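Local coordinates for hypothetical protein UNP Q5LQD5_SILPO (Silicibacter pomeroyi, PDB 2IMH), which is of unknown function and belongs to the DUF1028 family, with a layered fold that resembles that of Ntn hydrolases, at residues Ser6-Asp11 with Ala39-Ser44; Thr14-Gly19 with Met168-Pro173. One frame throughout, in Å; residues are numbered along the deposited sequence. Where two conformers were deposited one is given.

Contact 1: Ser6-Asp11 with Ala39-Ser44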
loop_
_atom_site.group_PDB
_atom_site.type_symbol
_atom_site.label_atom_id
_atom_site.label_comp_id
_atom_site.label_asym_id
_atom_site.label_seq_id
_atom_site.Cartn_x
_atom_site.Cartn_y
_atom_site.Cartn_z
ATOM N N SER A 6 -4.719 -2.246 5.896
ATOM C CA SER A 6 -3.923 -2.018 4.678
ATOM C C SER A 6 -4.283 -3.012 3.585
ATOM O O SER A 6 -4.754 -4.121 3.854
ATOM C CB SER A 6 -2.428 -2.087 4.977
ATOM O OG SER A 6 -2.021 -3.384 5.383
ATOM N N ILE A 7 -4.075 -2.603 2.344
ATOM C CA ILE A 7 -4.361 -3.482 1.226
ATOM C C ILE A 7 -3.186 -3.390 0.273
ATOM O O ILE A 7 -2.676 -2.300 0.056
ATOM C CB ILE A 7 -5.679 -3.112 0.509
ATOM C CG1 ILE A 7 -5.997 -4.131 -0.587
ATOM C CG2 ILE A 7 -5.687 -1.647 0.013
ATOM C CD1 ILE A 7 -7.450 -4.180 -0.939
ATOM N N LEU A 8 -2.724 -4.544 -0.200
ATOM C CA LEU A 8 -1.710 -4.628 -1.272
ATOM C C LEU A 8 -2.377 -5.242 -2.486
ATOM O O LEU A 8 -3.173 -6.172 -2.355
ATOM C CB LEU A 8 -0.523 -5.491 -0.857
ATOM C CG LEU A 8 0.137 -5.160 0.490
ATOM C CD1 LEU A 8 1.216 -6.194 0.857
ATOM C CD2 LEU A 8 0.686 -3.739 0.469
ATOM N N ALA A 9 -2.030 -4.758 -3.676
ATOM C CA ALA A 9 -2.633 -5.326 -4.878
ATOM C C ALA A 9 -1.737 -5.180 -6.089
ATOM O O ALA A 9 -0.890 -4.295 -6.135
ATOM C CB ALA A 9 -3.988 -4.662 -5.165
ATOM N N HIS A 10 -1.965 -6.068 -7.056
ATOM C CA HIS A 10 -1.339 -6.055 -8.374
ATOM C C HIS A 10 -2.421 -5.664 -9.389
ATOM O O HIS A 10 -3.587 -6.067 -9.253
ATOM C CB HIS A 10 -0.760 -7.471 -8.632
ATOM C CG HIS A 10 -0.428 -7.785 -10.062
ATOM N ND1 HIS A 10 0.389 -6.991 -10.839
ATOM C CD2 HIS A 10 -0.713 -8.878 -10.814
ATOM C CE1 HIS A 10 0.535 -7.546 -12.034
ATOM N NE2 HIS A 10 -0.118 -8.691 -12.039
ATOM N N ASP A 11 -2.046 -4.848 -10.371
ATOM C CA ASP A 11 -2.951 -4.456 -11.445
ATOM C C ASP A 11 -2.520 -5.213 -12.711
ATOM O O ASP A 11 -1.609 -4.773 -13.406
ATOM C CB ASP A 11 -2.855 -2.950 -11.679
ATOM C CG ASP A 11 -3.813 -2.455 -12.753
ATOM O OD1 ASP A 11 -4.953 -2.936 -12.804
ATOM O OD2 ASP A 11 -3.415 -1.570 -13.537
ATOM N N ALA A 39 10.530 -6.743 -6.881
ATOM C CA ALA A 39 10.230 -7.610 -5.744
ATOM C C ALA A 39 8.725 -7.840 -5.532
ATOM O O ALA A 39 8.248 -8.990 -5.475
ATOM C CB ALA A 39 10.857 -7.019 -4.470
ATOM N N GLY A 40 7.979 -6.751 -5.404
ATOM C CA GLY A 40 6.579 -6.831 -4.952
ATOM C C GLY A 40 6.279 -5.749 -3.923
ATOM O O GLY A 40 6.966 -4.716 -3.892
HETATM N N MSE A 41 5.270 -5.991 -3.083
HETATM C CA MSE A 41 4.804 -5.006 -2.100
HETATM C C MSE A 41 4.836 -5.602 -0.703
HETATM O O MSE A 41 4.678 -6.817 -0.533
HETATM C CB MSE A 41 3.351 -4.608 -2.397
HETATM C CG MSE A 41 3.124 -3.850 -3.696
HETATM SE SE MSE A 41 3.852 -2.022 -3.712
HETATM C CE MSE A 41 2.968 -1.332 -2.081
ATOM N N SER A 42 4.979 -4.738 0.302
ATOM C CA SER A 42 4.839 -5.200 1.681
ATOM C C SER A 42 4.090 -4.187 2.543
ATOM O O SER A 42 4.128 -2.985 2.278
ATOM C CB SER A 42 6.203 -5.506 2.301
ATOM O OG SER A 42 7.003 -4.350 2.402
ATOM N N ALA A 43 3.410 -4.701 3.568
ATOM C CA ALA A 43 2.720 -3.858 4.545
ATOM C C ALA A 43 3.184 -4.365 5.891
ATOM O O ALA A 43 2.865 -5.497 6.249
ATOM C CB ALA A 43 1.185 -4.016 4.408
ATOM N N SER A 44 3.953 -3.555 6.615
ATOM C CA SER A 44 4.485 -3.992 7.909
ATOM C C SER A 44 3.853 -3.125 8.990
ATOM O O SER A 44 4.002 -1.903 8.974
ATOM C CB SER A 44 6.013 -3.892 7.912
ATOM O OG SER A 44 6.564 -4.247 9.184
#
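Strands 6-11 and 40-44 run antiparallel, at 174°, with axes 7.5 Å apart at their closest, so side chains rather than backbone hydrogen bonds bridge the gap. Leu8 does most of the bridging. Its CG stands anti to the carbonyl carbon (chi1 -51°), which sends the branched end across to the other strand: CD1 settles against the backbone, 3.8 Å from Ala43 N, while CD2 lies 4.0 Å from both Met41 CB and Ala43 CB. A leucine suits this place because its two methyls can meet backbone and side chains at once. The two strands belong to different antiparallel sheets packed face to face; helix 142-155 lies on the outer side of one and helix 51-62 on that of the other, a four-layer alpha-beta-beta-alpha sandwich reminiscent of the Ntn-hydrolase fold. Met41, a selenomethionine, bends at both chi2 and chi3, and its CE curls back to 4.2 Å from Leu8 CD2. At the other end the small methyl of Ala43 fits against the Ser6 hydroxyl, CB 3.4 Å from OG. That buried hydroxyl is satisfied by a hydrogen bond to Gln45 OE1 and a weak one to Ser118 OG.

Contact 2: Thr14-Gly19 with Met168-Pro173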
loop_
_atom_site.group_PDB
_atom_site.type_symbol
_atom_site.label_atom_id
_atom_site.label_comp_id
_atom_site.label_asym_id
_atom_site.label_seq_id
_atom_site.Cartn_x
_atom_site.Cartn_y
_atom_site.Cartn_z
ATOM N N THR A 14 -1.710 -3.584 -16.339
ATOM C CA THR A 14 -0.526 -2.717 -16.517
ATOM C C THR A 14 0.762 -3.280 -15.926
ATOM O O THR A 14 1.871 -2.895 -16.326
ATOM C CB THR A 14 -0.747 -1.320 -15.928
ATOM O OG1 THR A 14 -0.848 -1.404 -14.493
ATOM C CG2 THR A 14 -2.031 -0.698 -16.491
ATOM N N GLY A 15 0.625 -4.174 -14.958
ATOM C CA GLY A 15 1.777 -4.687 -14.243
ATOM C C GLY A 15 2.123 -3.767 -13.084
ATOM O O GLY A 15 3.090 -4.023 -12.360
ATOM N N ALA A 16 1.329 -2.708 -12.892
ATOM C CA ALA A 16 1.532 -1.853 -11.710
ATOM C C ALA A 16 1.323 -2.666 -10.447
ATOM O O ALA A 16 0.546 -3.629 -10.430
ATOM C CB ALA A 16 0.588 -0.672 -11.715
ATOM N N ILE A 17 2.015 -2.258 -9.395
ATOM C CA ILE A 17 1.810 -2.819 -8.057
ATOM C C ILE A 17 1.503 -1.655 -7.123
ATOM O O ILE A 17 1.920 -0.517 -7.372
ATOM C CB ILE A 17 3.027 -3.644 -7.575
ATOM C CG1 ILE A 17 4.333 -2.816 -7.587
ATOM C CG2 ILE A 17 3.126 -4.947 -8.391
ATOM C CD1 ILE A 17 5.537 -3.534 -6.936
ATOM N N GLY A 18 0.746 -1.918 -6.070
ATOM C CA GLY A 18 0.461 -0.836 -5.143
ATOM C C GLY A 18 -0.096 -1.263 -3.818
ATOM O O GLY A 18 -0.279 -2.448 -3.552
ATOM N N GLY A 19 -0.335 -0.273 -2.972
ATOM C CA GLY A 19 -0.940 -0.539 -1.671
ATOM C C GLY A 19 -1.531 0.743 -1.121
ATOM O O GLY A 19 -1.225 1.844 -1.611
HETATM N N MSE A 168 -1.056 6.025 0.100
HETATM C CA MSE A 168 -1.077 5.134 -1.050
HETATM C C MSE A 168 0.310 5.117 -1.657
HETATM O O MSE A 168 1.050 6.106 -1.573
HETATM C CB MSE A 168 -2.089 5.605 -2.102
HETATM C CG MSE A 168 -2.389 4.578 -3.193
HETATM SE SE MSE A 168 -4.037 4.984 -4.176
HETATM C CE MSE A 168 -5.231 4.819 -2.653
ATOM N N LEU A 169 0.658 3.984 -2.256
ATOM C CA LEU A 169 1.932 3.850 -2.930
ATOM C C LEU A 169 1.667 3.014 -4.169
ATOM O O LEU A 169 1.167 1.885 -4.046
ATOM C CB LEU A 169 2.945 3.148 -2.021
ATOM C CG LEU A 169 4.299 2.845 -2.672
ATOM C CD1 LEU A 169 4.999 4.175 -2.981
ATOM C CD2 LEU A 169 5.190 1.939 -1.806
ATOM N N VAL A 170 2.001 3.549 -5.342
ATOM C CA VAL A 170 1.806 2.805 -6.592
ATOM C C VAL A 170 3.036 2.930 -7.471
ATOM O O VAL A 170 3.566 4.031 -7.664
ATOM C CB VAL A 170 0.544 3.261 -7.365
ATOM C CG1 VAL A 170 0.437 2.526 -8.741
ATOM C CG2 VAL A 170 -0.725 3.027 -6.513
ATOM N N LEU A 171 3.473 1.791 -8.005
ATOM C CA LEU A 171 4.708 1.705 -8.793
ATOM C C LEU A 171 4.442 1.062 -10.142
ATOM O O LEU A 171 3.674 0.119 -10.244
ATOM C CB LEU A 171 5.754 0.858 -8.056
ATOM C CG LEU A 171 6.059 1.208 -6.589
ATOM C CD1 LEU A 171 7.094 0.233 -6.034
ATOM C CD2 LEU A 171 6.552 2.656 -6.489
ATOM N N HIS A 172 5.115 1.561 -11.170
ATOM C CA HIS A 172 5.017 0.998 -12.510
ATOM C C HIS A 172 6.285 1.411 -13.253
ATOM O O HIS A 172 6.754 2.530 -13.067
ATOM C CB HIS A 172 3.821 1.581 -13.233
ATOM C CG HIS A 172 3.614 0.996 -14.592
ATOM N ND1 HIS A 172 4.258 1.477 -15.714
ATOM C CD2 HIS A 172 2.880 -0.066 -15.003
ATOM C CE1 HIS A 172 3.912 0.748 -16.763
ATOM N NE2 HIS A 172 3.068 -0.189 -16.359
ATOM N N PRO A 173 6.839 0.533 -14.108
ATOM C CA PRO A 173 8.136 0.864 -14.721
ATOM C C PRO A 173 8.147 2.090 -15.643
ATOM O O PRO A 173 9.222 2.632 -15.898
ATOM C CB PRO A 173 8.466 -0.385 -15.545
ATOM C CG PRO A 173 7.162 -1.041 -15.794
ATOM C CD PRO A 173 6.349 -0.784 -14.549
#
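The imidazole of His172 carries Pro173 CD over the centre of one face, 3.2 Å above the plane, and meets Thr14 O and Ala16 N at its edge. CG is anti to the backbone N (chi1 -177°), which brings the ring alongside the turn at Thr14-Gly15. There NE2 donates to Thr14 O over 3.0 Å, a weak bond, bent to 127° at the hydrogen. ND1 takes the backbone N-H of Asp174, so the ring probably carries its proton on NE2 and stays neutral. An alanine in place of His172 would remove both ring nitrogens and would probably loosen the tie between the turn at Thr14 and the chain at Asp174. Thr14 shapes that turn itself: OG1 accepts from Ala16 N, 3.0 Å away, forming an ST turn, and also bonds Asp11 OD2. Gly15 follows at a positive phi, where a CB would press on the preceding carbonyl O.

Beyond the turn, strands 16-19 and 168-172 pair antiparallel inside the six-stranded sheet, with 165-172 next to the edge strand 175-182, joining chain segments nearly 150 residues apart. Ile17 and Leu171 exchange two backbone bonds, as do Gly19 and Leu169; the straightest, 2.9 Å from Leu171 N to Ile17 O, reaches 173° at the hydrogen. Between these hydrogen-bonded pairs Gly18 faces Val170 in a non-hydrogen-bonded pair, their CA atoms only 4.1 Å apart. Any CB on Gly18 would collide with Val170 CG2 and Leu169 O, so glycine permits the close approach. On the face shared with Leu169, Ile17 and Leu171 cross obliquely, Ile17 CG1 4.0 Å from Leu171 CB, and Met41 and Leu37 pack against this apolar surface. Val170 and Met168 instead meet helix 142-155.

In the fold
Contact 1 packs one sheet on the other, whereas contact 2 joins strands within the six-stranded sheet; they lie about 9 Å apart, centre to centre. Strands 4-11 and 16-23 are consecutive in the chain and adjacent in that sheet; strand 4-11 serves contact 1 and strand 16-23 serves contact 2. Probable hydrogen bonds tie them, Asp11 N to Ala16 O and Gly18 N to Ala9 O, each 2.9 Å. Met41 links the contacts from the facing sheet: its CE lies 3.5 Å from Gly18 C, and its side chain also touches Ile17 and Leu169. Leu8 and Ile17 therefore line the same buried interface between the layers. With the function unknown, neither contact can be tied to a site.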